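Local coordinates for uncharacterized protein (Bacteroides thetaiotaomicron, PDB 4QNI), which is of unknown function but probably serves as an auxiliary nutrient-binding protein, with two beta-rich domains in one chain, at residues A104-S109 with L121-D126; V68-D73 with L138-V143; V247-D252 with V265-R270. One frame throughout, in Å; residues are numbered along the deposited sequence.

Interaction 1. Residues A104-S109 with L121-D126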
loop_
_atom_site.group_PDB
_atom_site.type_symbol
_atom_site.label_atom_id
_atom_site.label_comp_id
_atom_site.label_asym_id
_atom_site.label_seq_id
_atom_site.Cartn_x
_atom_site.Cartn_y
_atom_site.Cartn_z
ATOM N N ALA A 104 7.825 9.137 -35.598
ATOM C CA ALA A 104 8.307 7.848 -35.173
ATOM C C ALA A 104 8.030 6.741 -36.166
ATOM O O ALA A 104 6.971 6.700 -36.783
ATOM C CB ALA A 104 7.632 7.496 -33.859
ATOM N N SER A 105 8.953 5.797 -36.243
ATOM C CA SER A 105 8.813 4.568 -36.999
ATOM C C SER A 105 9.406 3.426 -36.158
ATOM O O SER A 105 10.242 3.667 -35.274
ATOM C CB SER A 105 9.482 4.678 -38.361
ATOM O OG SER A 105 10.883 4.782 -38.199
ATOM N N TYR A 106 8.964 2.201 -36.416
ATOM C CA TYR A 106 9.434 1.001 -35.727
ATOM C C TYR A 106 9.091 -0.243 -36.576
ATOM O O TYR A 106 8.108 -0.213 -37.337
ATOM C CB TYR A 106 8.823 0.881 -34.288
ATOM C CG TYR A 106 7.314 1.031 -34.255
ATOM C CD1 TYR A 106 6.722 2.287 -34.187
ATOM C CD2 TYR A 106 6.478 -0.080 -34.352
ATOM C CE1 TYR A 106 5.339 2.439 -34.273
ATOM C CE2 TYR A 106 5.091 0.058 -34.406
ATOM C CZ TYR A 106 4.528 1.320 -34.379
ATOM O OH TYR A 106 3.166 1.470 -34.446
ATOM N N PRO A 107 9.840 -1.360 -36.446
ATOM C CA PRO A 107 9.431 -2.562 -37.183
ATOM C C PRO A 107 8.124 -3.103 -36.619
ATOM O O PRO A 107 7.860 -2.937 -35.429
ATOM C CB PRO A 107 10.585 -3.541 -36.976
ATOM C CG PRO A 107 11.319 -3.053 -35.800
ATOM C CD PRO A 107 11.022 -1.604 -35.596
ATOM N N GLU A 108 7.274 -3.680 -37.480
ATOM C CA GLU A 108 6.014 -4.258 -37.020
ATOM C C GLU A 108 6.257 -5.692 -36.575
ATOM O O GLU A 108 5.376 -6.307 -35.989
ATOM C CB GLU A 108 4.945 -4.180 -38.106
ATOM C CG GLU A 108 4.108 -2.913 -38.020
ATOM C CD GLU A 108 3.402 -2.547 -39.316
ATOM O OE1 GLU A 108 2.402 -3.220 -39.658
ATOM O OE2 GLU A 108 3.852 -1.592 -39.991
ATOM N N SER A 109 7.486 -6.190 -36.783
ATOM C CA SER A 109 7.890 -7.548 -36.469
ATOM C C SER A 109 9.330 -7.577 -35.917
ATOM O O SER A 109 10.218 -6.921 -36.456
ATOM C CB SER A 109 7.749 -8.422 -37.719
ATOM O OG SER A 109 8.629 -9.532 -37.751
ATOM N N LEU A 121 13.400 -3.596 -29.724
ATOM C CA LEU A 121 12.615 -2.982 -30.780
ATOM C C LEU A 121 13.224 -1.595 -31.060
ATOM O O LEU A 121 13.170 -0.721 -30.193
ATOM C CB LEU A 121 11.133 -2.902 -30.358
ATOM C CG LEU A 121 10.175 -2.398 -31.437
ATOM C CD1 LEU A 121 9.841 -3.486 -32.422
ATOM C CD2 LEU A 121 8.929 -1.847 -30.827
ATOM N N ASP A 122 13.843 -1.413 -32.234
ATOM C CA ASP A 122 14.512 -0.153 -32.559
ATOM C C ASP A 122 13.538 0.930 -33.036
ATOM O O ASP A 122 13.141 0.967 -34.198
ATOM C CB ASP A 122 15.638 -0.365 -33.601
ATOM C CG ASP A 122 16.636 0.801 -33.714
ATOM O OD1 ASP A 122 16.645 1.696 -32.804
ATOM O OD2 ASP A 122 17.442 0.798 -34.674
ATOM N N LEU A 123 13.189 1.845 -32.148
ATOM C CA LEU A 123 12.297 2.953 -32.500
ATOM C C LEU A 123 13.132 4.046 -33.165
ATOM O O LEU A 123 14.158 4.411 -32.593
ATOM C CB LEU A 123 11.609 3.510 -31.220
ATOM C CG LEU A 123 10.973 2.526 -30.246
ATOM C CD1 LEU A 123 10.484 3.255 -28.977
ATOM C CD2 LEU A 123 9.825 1.756 -30.912
ATOM N N LYS A 124 12.725 4.557 -34.357
ATOM C CA LYS A 124 13.453 5.637 -35.030
ATOM C C LYS A 124 12.641 6.895 -34.887
ATOM O O LYS A 124 11.413 6.832 -34.916
ATOM C CB LYS A 124 13.776 5.329 -36.491
ATOM C CG LYS A 124 14.540 4.014 -36.723
ATOM C CD LYS A 124 15.979 4.021 -36.195
ATOM C CE LYS A 124 16.844 3.096 -37.026
ATOM N NZ LYS A 124 18.155 2.827 -36.385
ATOM N N PHE A 125 13.311 8.022 -34.654
ATOM C CA PHE A 125 12.625 9.272 -34.411
ATOM C C PHE A 125 13.169 10.409 -35.245
ATOM O O PHE A 125 14.370 10.504 -35.501
ATOM C CB PHE A 125 12.721 9.681 -32.929
ATOM C CG PHE A 125 12.022 8.764 -31.970
ATOM C CD1 PHE A 125 10.653 8.871 -31.754
ATOM C CD2 PHE A 125 12.740 7.823 -31.235
ATOM C CE1 PHE A 125 10.010 8.042 -30.837
ATOM C CE2 PHE A 125 12.092 6.990 -30.315
ATOM C CZ PHE A 125 10.729 7.078 -30.152
ATOM N N ASP A 126 12.245 11.304 -35.620
ATOM C CA ASP A 126 12.505 12.538 -36.332
ATOM C C ASP A 126 11.769 13.597 -35.547
ATOM O O ASP A 126 10.544 13.720 -35.664
ATOM C CB ASP A 126 12.079 12.465 -37.806
ATOM C CG ASP A 126 12.562 13.655 -38.617
ATOM O OD1 ASP A 126 13.087 14.616 -38.012
ATOM O OD2 ASP A 126 12.433 13.619 -39.854
#
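Tyr106 and Leu123 make the closest apolar touch of this strand edge, with Tyr106 CB 3.6 Å from Leu123 CD2. The phenol itself heads off elsewhere: CG lies between the backbone N and the carbonyl carbon (chi1 51°), and the ring runs on to pack against His72. Pro107 and Leu121 lie alongside each other, pointing opposite ways, which brings Pro107 CG to 3.7 Å from Leu121 CD1. Farther along, the methyl of Ala104 approaches the Phe125 ring obliquely, its CB 3.9 Å from CE1, while Phe125 also stacks with Phe127. Leu123 and Phe125 carry this apolar layer on to strand 160-168.

The backbones join through one antiparallel hydrogen-bonded pair, Ser105 with Lys124. Ser105 N donates to Lys124 O at 3.0 Å, and Lys124 N returns the bond to Ser105 O at 2.8 Å. On the face carrying these two side chains the character turns polar. Ser105 OG sits 3.4 Å from Lys124 CB, and the lysine chain bends at chi2 before its NZ meets Asp122 OD2, on the same strand, at 2.7 Å, from 35° above the carboxylate plane. Glu42 gives the same ammonium a second salt bridge. An alanine in place of Lys124 would keep the CB beside Ser105 but would probably leave Asp122 and Glu42 without their shared positive charge.

Strand 104-105 is one of the two outer strands of a three-stranded antiparallel sheet within the chain. Both segments supply the apolar layer, strand 118-126 carries the ionic face, and the Ser105-Lys124 backbone pair alone hydrogen-bonds one segment to the other.

Interaction 2. Residues V68-D73 with L138-V143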
loop_
_atom_site.group_PDB
_atom_site.type_symbol
_atom_site.label_atom_id
_atom_site.label_comp_id
_atom_site.label_asym_id
_atom_site.label_seq_id
_atom_site.Cartn_x
_atom_site.Cartn_y
_atom_site.Cartn_z
ATOM N N VAL A 68 8.032 -11.718 -32.810
ATOM C CA VAL A 68 7.090 -10.901 -32.046
ATOM C C VAL A 68 6.500 -9.843 -32.972
ATOM O O VAL A 68 7.224 -9.178 -33.708
ATOM C CB VAL A 68 7.763 -10.284 -30.794
ATOM C CG1 VAL A 68 6.772 -9.452 -29.978
ATOM C CG2 VAL A 68 8.391 -11.374 -29.931
ATOM N N HIS A 69 5.185 -9.711 -32.931
ATOM C CA HIS A 69 4.425 -8.748 -33.706
ATOM C C HIS A 69 3.980 -7.631 -32.793
ATOM O O HIS A 69 3.408 -7.888 -31.730
ATOM C CB HIS A 69 3.246 -9.432 -34.392
ATOM C CG HIS A 69 3.705 -10.462 -35.358
ATOM N ND1 HIS A 69 3.850 -10.171 -36.692
ATOM C CD2 HIS A 69 4.130 -11.727 -35.137
ATOM C CE1 HIS A 69 4.299 -11.280 -37.255
ATOM N NE2 HIS A 69 4.495 -12.238 -36.357
ATOM N N VAL A 70 4.301 -6.402 -33.195
ATOM C CA VAL A 70 4.067 -5.165 -32.460
ATOM C C VAL A 70 3.198 -4.258 -33.330
ATOM O O VAL A 70 3.437 -4.157 -34.530
ATOM C CB VAL A 70 5.435 -4.487 -32.083
ATOM C CG1 VAL A 70 5.254 -3.047 -31.612
ATOM C CG2 VAL A 70 6.201 -5.298 -31.034
ATOM N N ALA A 71 2.208 -3.589 -32.732
ATOM C CA ALA A 71 1.352 -2.695 -33.499
ATOM C C ALA A 71 0.989 -1.458 -32.699
ATOM O O ALA A 71 1.088 -1.457 -31.470
ATOM C CB ALA A 71 0.086 -3.418 -33.964
ATOM N N HIS A 72 0.593 -0.401 -33.429
ATOM C CA HIS A 72 0.090 0.863 -32.908
ATOM C C HIS A 72 -1.160 0.540 -32.090
ATOM O O HIS A 72 -1.914 -0.339 -32.489
ATOM C CB HIS A 72 -0.217 1.822 -34.082
ATOM C CG HIS A 72 -0.678 3.182 -33.657
ATOM N ND1 HIS A 72 -1.724 3.828 -34.306
ATOM C CD2 HIS A 72 -0.227 3.979 -32.660
ATOM C CE1 HIS A 72 -1.902 4.963 -33.666
ATOM N NE2 HIS A 72 -1.028 5.098 -32.664
ATOM N N ASP A 73 -1.313 1.149 -30.900
ATOM C CA ASP A 73 -2.449 0.874 -30.026
ATOM C C ASP A 73 -3.149 2.194 -29.624
ATOM O O ASP A 73 -3.103 2.613 -28.471
ATOM C CB ASP A 73 -1.985 0.073 -28.788
ATOM C CG ASP A 73 -3.111 -0.476 -27.915
ATOM O OD1 ASP A 73 -4.313 -0.263 -28.264
ATOM O OD2 ASP A 73 -2.804 -1.085 -26.881
ATOM N N LEU A 138 3.747 7.585 -27.753
ATOM C CA LEU A 138 3.747 6.544 -28.763
ATOM C C LEU A 138 3.081 5.313 -28.153
ATOM O O LEU A 138 3.699 4.678 -27.291
ATOM C CB LEU A 138 5.173 6.243 -29.274
ATOM C CG LEU A 138 5.295 5.149 -30.346
ATOM C CD1 LEU A 138 4.536 5.539 -31.616
ATOM C CD2 LEU A 138 6.786 4.839 -30.644
ATOM N N PRO A 139 1.814 4.975 -28.541
ATOM C CA PRO A 139 1.146 3.800 -27.936
ATOM C C PRO A 139 1.386 2.504 -28.739
ATOM O O PRO A 139 1.114 2.466 -29.927
ATOM C CB PRO A 139 -0.323 4.216 -27.935
ATOM C CG PRO A 139 -0.478 5.132 -29.174
ATOM C CD PRO A 139 0.925 5.653 -29.516
ATOM N N LEU A 140 1.898 1.444 -28.083
ATOM C CA LEU A 140 2.234 0.169 -28.730
ATOM C C LEU A 140 1.656 -1.011 -27.994
ATOM O O LEU A 140 1.461 -0.952 -26.791
ATOM C CB LEU A 140 3.782 -0.036 -28.810
ATOM C CG LEU A 140 4.603 1.080 -29.470
ATOM C CD1 LEU A 140 6.052 0.992 -29.078
ATOM C CD2 LEU A 140 4.457 1.040 -30.962
ATOM N N GLN A 141 1.467 -2.122 -28.703
ATOM C CA GLN A 141 0.993 -3.358 -28.102
ATOM C C GLN A 141 1.666 -4.554 -28.743
ATOM O O GLN A 141 2.047 -4.501 -29.916
ATOM C CB GLN A 141 -0.544 -3.478 -28.225
ATOM C CG GLN A 141 -1.029 -3.507 -29.669
ATOM C CD GLN A 141 -2.527 -3.599 -29.850
ATOM O OE1 GLN A 141 -3.105 -2.937 -30.727
ATOM N NE2 GLN A 141 -3.180 -4.453 -29.078
ATOM N N ILE A 142 1.800 -5.643 -27.959
ATOM C CA ILE A 142 2.219 -6.950 -28.455
ATOM C C ILE A 142 0.957 -7.547 -29.085
ATOM O O ILE A 142 -0.079 -7.582 -28.423
ATOM C CB ILE A 142 2.822 -7.863 -27.366
ATOM C CG1 ILE A 142 4.082 -7.245 -26.651
ATOM C CG2 ILE A 142 3.060 -9.269 -27.927
ATOM C CD1 ILE A 142 5.291 -6.892 -27.486
ATOM N N VAL A 143 1.014 -7.918 -30.368
ATOM C CA VAL A 143 -0.139 -8.451 -31.095
ATOM C C VAL A 143 -0.276 -9.935 -30.783
ATOM O O VAL A 143 0.713 -10.660 -30.811
ATOM C CB VAL A 143 -0.033 -8.178 -32.623
ATOM C CG1 VAL A 143 -1.146 -8.875 -33.408
ATOM C CG2 VAL A 143 -0.056 -6.691 -32.891
#
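Ala71 and Gln141 form the hydrogen-bonded pair at the middle of this antiparallel ladder. Ala71 N donates to Gln141 O at 3.0 Å, and the return bond, Gln141 N to Ala71 O, runs nearly along the C=O axis. Val143 N to His69 O (2.8 Å) extends the ladder one way, and Asp73 N to Pro139 O (2.9 Å) the other, the last donor standing 56° above the carbonyl plane.

Apolar packing occupies both faces. Ile142 CD1 lies 3.9 Å from Val68 CG1 and 4.0 Å from Val70 CG2, on a face where Phe15 of the second subunit also covers Ile142. Opposite, Ala71 CB and Val143 CG2 come to within 3.4 Å, a tight fit for two methyl groups.

Flat and polar groups gather near Asp73. His72 CG is anti to the backbone N (chi1 -177°), and the ring, hydrogen-bonded through NE2 to Asp95, has NE2 3.5 Å from Pro139 CG. The Asp73 carboxylate stacks on the Gln141 amide, their planes 13° apart, while OD2 is hydrogen-bonded to Thr76 OG1.

With Asp73 as N-cap of helix 74-85, a strand passes directly into a helix beside an antiparallel partner, within a mixed sheet consistent with an E-set (immunoglobulin-like) domain.

Interaction 3. Residues V247-D252 with V265-R270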
loop_
_atom_site.group_PDB
_atom_site.type_symbol
_atom_site.label_atom_id
_atom_site.label_comp_id
_atom_site.label_asym_id
_atom_site.label_seq_id
_atom_site.Cartn_x
_atom_site.Cartn_y
_atom_site.Cartn_z
ATOM N N VAL A 247 21.646 33.765 -22.801
ATOM C CA VAL A 247 20.396 33.095 -23.150
ATOM C C VAL A 247 19.491 34.151 -23.835
ATOM O O VAL A 247 19.417 35.300 -23.382
ATOM C CB VAL A 247 19.720 32.410 -21.923
ATOM C CG1 VAL A 247 18.357 31.803 -22.282
ATOM C CG2 VAL A 247 20.633 31.334 -21.316
ATOM N N THR A 248 18.854 33.780 -24.952
ATOM C CA THR A 248 17.871 34.634 -25.612
ATOM C C THR A 248 16.499 34.130 -25.180
ATOM O O THR A 248 16.135 32.987 -25.472
ATOM C CB THR A 248 18.048 34.648 -27.129
ATOM O OG1 THR A 248 19.376 35.099 -27.422
ATOM C CG2 THR A 248 16.983 35.542 -27.848
ATOM N N ILE A 249 15.766 34.962 -24.441
ATOM C CA ILE A 249 14.423 34.636 -23.984
ATOM C C ILE A 249 13.439 35.327 -24.911
ATOM O O ILE A 249 13.501 36.540 -25.075
ATOM C CB ILE A 249 14.181 34.998 -22.494
ATOM C CG1 ILE A 249 15.153 34.247 -21.554
ATOM C CG2 ILE A 249 12.731 34.708 -22.121
ATOM C CD1 ILE A 249 14.999 34.607 -19.997
ATOM N N SER A 250 12.549 34.568 -25.533
ATOM C CA SER A 250 11.565 35.162 -26.423
ATOM C C SER A 250 10.218 34.450 -26.311
ATOM O O SER A 250 10.075 33.423 -25.627
ATOM C CB SER A 250 12.058 35.146 -27.868
ATOM O OG SER A 250 12.312 33.819 -28.285
ATOM N N CYS A 251 9.224 35.046 -26.970
ATOM C CA CYS A 251 7.854 34.575 -27.020
ATOM C C CYS A 251 7.310 34.877 -28.395
ATOM O O CYS A 251 7.279 36.041 -28.786
ATOM C CB CYS A 251 7.035 35.241 -25.924
ATOM S SG CYS A 251 5.328 34.678 -25.846
ATOM N N ASP A 252 6.903 33.836 -29.142
ATOM C CA ASP A 252 6.398 33.986 -30.513
ATOM C C ASP A 252 5.050 34.718 -30.571
ATOM O O ASP A 252 4.772 35.362 -31.581
ATOM C CB ASP A 252 6.325 32.628 -31.219
ATOM C CG ASP A 252 7.684 32.094 -31.642
ATOM O OD1 ASP A 252 8.627 32.911 -31.802
ATOM O OD2 ASP A 252 7.799 30.868 -31.859
ATOM N N VAL A 265 19.461 43.661 -17.461
ATOM C CA VAL A 265 20.525 42.642 -17.524
ATOM C C VAL A 265 20.100 41.562 -18.502
ATOM O O VAL A 265 18.912 41.337 -18.688
ATOM C CB VAL A 265 20.954 42.032 -16.157
ATOM C CG1 VAL A 265 21.496 43.102 -15.196
ATOM C CG2 VAL A 265 19.822 41.232 -15.517
ATOM N N THR A 266 21.078 40.927 -19.141
ATOM C CA THR A 266 20.827 39.873 -20.107
ATOM C C THR A 266 21.028 38.515 -19.409
ATOM O O THR A 266 22.010 38.334 -18.674
ATOM C CB THR A 266 21.693 40.053 -21.365
ATOM O OG1 THR A 266 23.065 40.053 -20.992
ATOM C CG2 THR A 266 21.356 41.333 -22.139
ATOM N N PRO A 267 20.066 37.570 -19.568
ATOM C CA PRO A 267 20.227 36.264 -18.897
ATOM C C PRO A 267 21.411 35.475 -19.459
ATOM O O PRO A 267 21.813 35.701 -20.595
ATOM C CB PRO A 267 18.890 35.551 -19.133
ATOM C CG PRO A 267 18.208 36.299 -20.220
ATOM C CD PRO A 267 18.829 37.634 -20.382
ATOM N N SER A 268 21.979 34.569 -18.653
ATOM C CA SER A 268 23.147 33.749 -19.002
ATOM C C SER A 268 23.052 32.369 -18.389
ATOM O O SER A 268 22.271 32.146 -17.468
ATOM C CB SER A 268 24.439 34.420 -18.538
ATOM O OG SER A 268 24.382 34.806 -17.174
ATOM N N PHE A 269 23.831 31.426 -18.913
ATOM C CA PHE A 269 23.824 30.074 -18.384
ATOM C C PHE A 269 25.223 29.600 -18.209
ATOM O O PHE A 269 26.158 30.146 -18.791
ATOM C CB PHE A 269 23.032 29.096 -19.293
ATOM C CG PHE A 269 23.807 28.600 -20.500
ATOM C CD1 PHE A 269 23.930 29.389 -21.642
ATOM C CD2 PHE A 269 24.406 27.340 -20.496
ATOM C CE1 PHE A 269 24.647 28.934 -22.748
ATOM C CE2 PHE A 269 25.095 26.874 -21.611
ATOM C CZ PHE A 269 25.238 27.686 -22.721
ATOM N N ARG A 270 25.352 28.522 -17.475
ATOM C CA ARG A 270 26.607 27.864 -17.201
ATOM C C ARG A 270 26.311 26.422 -16.863
ATOM O O ARG A 270 25.325 26.155 -16.189
ATOM C CB ARG A 270 27.308 28.584 -16.034
ATOM C CG ARG A 270 28.783 28.400 -16.049
ATOM C CD ARG A 270 29.324 28.850 -14.725
ATOM N NE ARG A 270 30.731 28.510 -14.603
ATOM C CZ ARG A 270 31.453 28.725 -13.514
ATOM N NH1 ARG A 270 30.900 29.287 -12.442
ATOM N NH2 ARG A 270 32.741 28.408 -13.493
#
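Val247 N donates to Pro267 O at 2.9 Å, the one hydrogen bond between these two segments, and it ties together the arms of a beta hairpin formed by strands 244-250 and 260-275. The bond is fairly straight at hydrogen (158°), yet the donor stands 49° above the carbonyl plane. The proline has no N-H to return the bond, and beyond it, toward Ile249 and Val265, the two segments diverge. Toward the start of strand 244-250 the pairing continues with a backbone bond between Phe269 and Gly245, while Ser268 and Arg270 bond to Asn290 and Ile288 of the next strand.

Side chains make up the rest of the contact. Val247 directs its CG2 branch at Phe269, crossing that side chain at about a right angle, with CG2 3.8 Å from CD1 and 3.9 Å from CB. Phe269 has its CG between the backbone N and the carbonyl carbon (chi1 80°), and its ring meets Phe239 edge-to-face. A bound citrate, probably from the crystallisation liquor, lies near this phenylalanine. Val247 is further packed by Phe237 and Ile289, from the strands that flank the hairpin in the large antiparallel sheet of the C-terminal domain.

Ile249, two residues on, also turns toward the partner segment and crosses Pro267 obliquely. Ile249 also packs against Ile235, Phe237, Phe259 and Val292. The pyrrolidine ring of Pro267 lies where the segments begin to part. Its CG is 3.6 Å from Ile249 CD1, and the same Pro267 CG is 3.5 Å from Val247 O.

Interactions 1 and 2 belong to the N-terminal domain and touch each other: Tyr106 packs on Leu140, and Glu108 O makes a probable hydrogen bond to Val70 N, so the loop leaving the edge strand of one sheet joins the neighbouring sheet. Interaction 3 sits in the C-terminal domain, its centre about 36 Å and 42 Å from those of interactions 1 and 2. It is the most buried, small and almost wholly apolar, with one backbone bond. Interaction 1, at a sheet edge, has a polar face where a salt bridge lies within one of its strands. Interaction 2 has the longest ladder, and it alone meets another subunit, through its apolar face.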